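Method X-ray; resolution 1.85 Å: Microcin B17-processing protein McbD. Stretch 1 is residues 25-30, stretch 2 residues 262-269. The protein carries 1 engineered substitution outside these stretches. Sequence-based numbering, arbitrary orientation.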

# COMPACT_ATOMS: atom_id res chain seq x y z
N ASN E 25 29.25 -3.78 -2.55
CA ASN E 25 30.50 -3.39 -3.16
C ASN E 25 30.84 -3.97 -4.52
O ASN E 25 31.90 -3.67 -5.04
CB ASN E 25 31.65 -3.61 -2.16
CG ASN E 25 31.54 -2.69 -0.98
OD1 ASN E 25 31.31 -1.50 -1.17
ND2 ASN E 25 31.65 -3.23 0.23
N MET E 26 29.99 -4.81 -5.11
CA MET E 26 30.24 -5.22 -6.48
C MET E 26 29.56 -4.22 -7.41
O MET E 26 28.61 -3.55 -7.00
CB MET E 26 29.79 -6.65 -6.74
CG MET E 26 30.78 -7.71 -6.22
SD MET E 26 32.35 -7.77 -7.12
CE MET E 26 33.18 -9.23 -6.47
N PRO E 27 30.06 -4.09 -8.65
CA PRO E 27 29.40 -3.20 -9.61
C PRO E 27 28.01 -3.70 -9.96
O PRO E 27 27.73 -4.87 -9.83
CB PRO E 27 30.32 -3.21 -10.84
CG PRO E 27 31.35 -4.24 -10.61
CD PRO E 27 31.29 -4.70 -9.18
N THR E 28 27.14 -2.78 -10.34
CA THR E 28 25.84 -3.09 -10.84
C THR E 28 26.00 -3.47 -12.30
O THR E 28 26.79 -2.84 -13.01
CB THR E 28 24.92 -1.87 -10.71
OG1 THR E 28 24.69 -1.61 -9.32
CG2 THR E 28 23.56 -2.06 -11.40
N PHE E 29 25.21 -4.44 -12.74
CA PHE E 29 25.19 -4.93 -14.09
C PHE E 29 23.78 -4.74 -14.62
O PHE E 29 22.80 -5.16 -13.97
CB PHE E 29 25.54 -6.41 -14.08
CG PHE E 29 25.51 -7.06 -15.44
CD1 PHE E 29 26.61 -6.97 -16.31
CD2 PHE E 29 24.39 -7.78 -15.86
CE1 PHE E 29 26.57 -7.57 -17.57
CE2 PHE E 29 24.36 -8.41 -17.10
CZ PHE E 29 25.45 -8.31 -17.95
N SER E 30 23.66 -4.10 -15.78
CA SER E 30 22.36 -3.87 -16.43
C SER E 30 22.43 -4.39 -17.84
O SER E 30 23.45 -4.26 -18.49
CB SER E 30 21.99 -2.38 -16.45
OG SER E 30 21.81 -1.87 -15.13
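Stretch 2 (262-269) LWQSYICL

How does the second stretch lie on the first? Residues 262-269 form a segment of a longer α-helix, with backbone hydrogen bonds running from each amide to the carbonyl four residues earlier: Y266 N to L262 O and I267 N to W263 O, both 2.8 Å, then C268 N to Q264 O at 3.1 Å and L269 N to S265 O at 3.2 Å. The helix packs over M26 and P27 of the loop and over the strand that begins at T28. The strand and helix axes cross at -63° and approach to 10.6 Å, a spacing filled by side chains rather than backbone; their N-to-C directions differ by 63°, so the two run obliquely, closer to parallel than to antiparallel. In register, the CA of P27 lies 8.8 Å from the CA of W263, and the CA of F29 lies 7.8 Å from the CA of Q264. No hydrogen bond links the two stretches, so the 310 Å² they bury depends on shape and on aromatic and sulfur contacts.

What does the start of the helix contribute? L262 is out of reach, but W263 follows with its CA-to-CB bond directed toward stretch 1 and chi1 in the t well, and its indole touches three residues there. P27 sits over one face of the ring system: its CG is 3.7 Å from W263 CE3 and 3.9 Å from the centroid of the W263 six-membered ring, only 17° off the normal. This is a CH-pi contact, in which a proline C-H group meets the electron-rich face of the indole. M26 SD approaches obliquely, 4.4 Å from W263 NE1 and 5.0 Å from the centroid of the five-membered ring. At the edge of the indole, near its plane, F29 CB lies 4.2 Å from W263 CH2.

Where does F29 go beyond the tryptophan? Its chi1 is t, and the ring extends past W263 to lie beside Q264 and C268. Q264 leaves the helix sideways, yet the end of its side chain comes nearer, and it covers part of F29 without making the main contact. T28 and S30 point away from the helix, as expected for neighbours of F29 in an extended strand, and their hydroxyls are hydrogen-bonded elsewhere in the structure. F29 is thus the residue of this strand segment that meets the helix.

How does the contact end along the helix? S265 and Y266 are out of reach of stretch 1. I267 starts toward it, but the end of its side chain leads away; its nearest approach is I267 CG2 to F29 CD1, 4.6 Å. C268, one turn after Q264, also leaves sideways, with chi1 in the m well, and brings SG to 3.5 Å from F29 CE1. The sulfur is 4.6 Å from the centroid of the F29 ring, 67° off its normal, so this sulfur-aromatic approach is oblique. L269 is again out of reach. The helix engages stretch 1 chiefly through W263, with smaller contributions from Q264 and C268, which both meet F29.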

# COMPACT_ATOMS: atom_id res chain seq x y z
N LEU E 262 36.87 -5.66 -17.64
CA LEU E 262 37.27 -7.04 -17.42
C LEU E 262 36.19 -7.84 -16.65
O LEU E 262 35.77 -8.89 -17.09
CB LEU E 262 38.62 -7.12 -16.72
CG LEU E 262 39.29 -8.51 -16.64
CD1 LEU E 262 40.81 -8.40 -16.52
CD2 LEU E 262 38.71 -9.36 -15.51
N TRP E 263 35.75 -7.32 -15.51
CA TRP E 263 34.71 -7.98 -14.73
C TRP E 263 33.45 -8.26 -15.56
O TRP E 263 32.88 -9.35 -15.51
CB TRP E 263 34.35 -7.13 -13.52
CG TRP E 263 33.31 -7.78 -12.70
CD1 TRP E 263 33.48 -8.78 -11.81
CD2 TRP E 263 31.92 -7.51 -12.74
NE1 TRP E 263 32.26 -9.15 -11.28
CE2 TRP E 263 31.29 -8.38 -11.83
CE3 TRP E 263 31.14 -6.61 -13.47
CZ2 TRP E 263 29.91 -8.37 -11.60
CZ3 TRP E 263 29.75 -6.59 -13.26
CH2 TRP E 263 29.16 -7.47 -12.33
N GLN E 264 33.03 -7.26 -16.33
CA GLN E 264 31.91 -7.43 -17.24
C GLN E 264 32.10 -8.60 -18.21
O GLN E 264 31.21 -9.44 -18.35
CB GLN E 264 31.61 -6.13 -18.00
CG GLN E 264 30.32 -6.26 -18.80
CD GLN E 264 29.89 -5.00 -19.53
OE1 GLN E 264 28.70 -4.80 -19.75
NE2 GLN E 264 30.85 -4.17 -19.95
N SER E 265 33.25 -8.70 -18.88
CA SER E 265 33.47 -9.81 -19.81
C SER E 265 33.59 -11.12 -19.07
O SER E 265 33.11 -12.11 -19.53
CB SER E 265 34.73 -9.60 -20.64
OG SER E 265 34.56 -8.44 -21.43
N TYR E 266 34.26 -11.09 -17.92
CA TYR E 266 34.41 -12.29 -17.08
C TYR E 266 33.04 -12.84 -16.69
O TYR E 266 32.78 -14.04 -16.87
CB TYR E 266 35.18 -11.90 -15.83
CG TYR E 266 35.50 -12.98 -14.84
CD1 TYR E 266 34.52 -13.53 -14.02
CD2 TYR E 266 36.81 -13.39 -14.65
CE1 TYR E 266 34.82 -14.51 -13.09
CE2 TYR E 266 37.12 -14.36 -13.72
CZ TYR E 266 36.13 -14.92 -12.94
OH TYR E 266 36.43 -15.86 -12.01
N ILE E 267 32.18 -11.99 -16.14
CA ILE E 267 30.91 -12.47 -15.62
C ILE E 267 29.91 -12.87 -16.71
O ILE E 267 29.19 -13.85 -16.53
CB ILE E 267 30.30 -11.49 -14.57
CG1 ILE E 267 29.37 -12.25 -13.64
CG2 ILE E 267 29.60 -10.32 -15.23
CD1 ILE E 267 30.08 -13.26 -12.78
N CYS E 268 29.88 -12.15 -17.84
CA CYS E 268 29.00 -12.55 -18.96
C CYS E 268 29.35 -13.92 -19.49
O CYS E 268 28.47 -14.77 -19.64
CB CYS E 268 29.01 -11.52 -20.09
SG CYS E 268 28.17 -9.99 -19.58
N LEU E 269 30.63 -14.16 -19.75
CA LEU E 269 31.05 -15.49 -20.18
C LEU E 269 30.85 -16.54 -19.09
O LEU E 269 30.38 -17.63 -19.38
CB LEU E 269 32.49 -15.49 -20.68
CG LEU E 269 33.01 -16.81 -21.25
CD1 LEU E 269 32.06 -17.47 -22.24
CD2 LEU E 269 34.34 -16.51 -21.92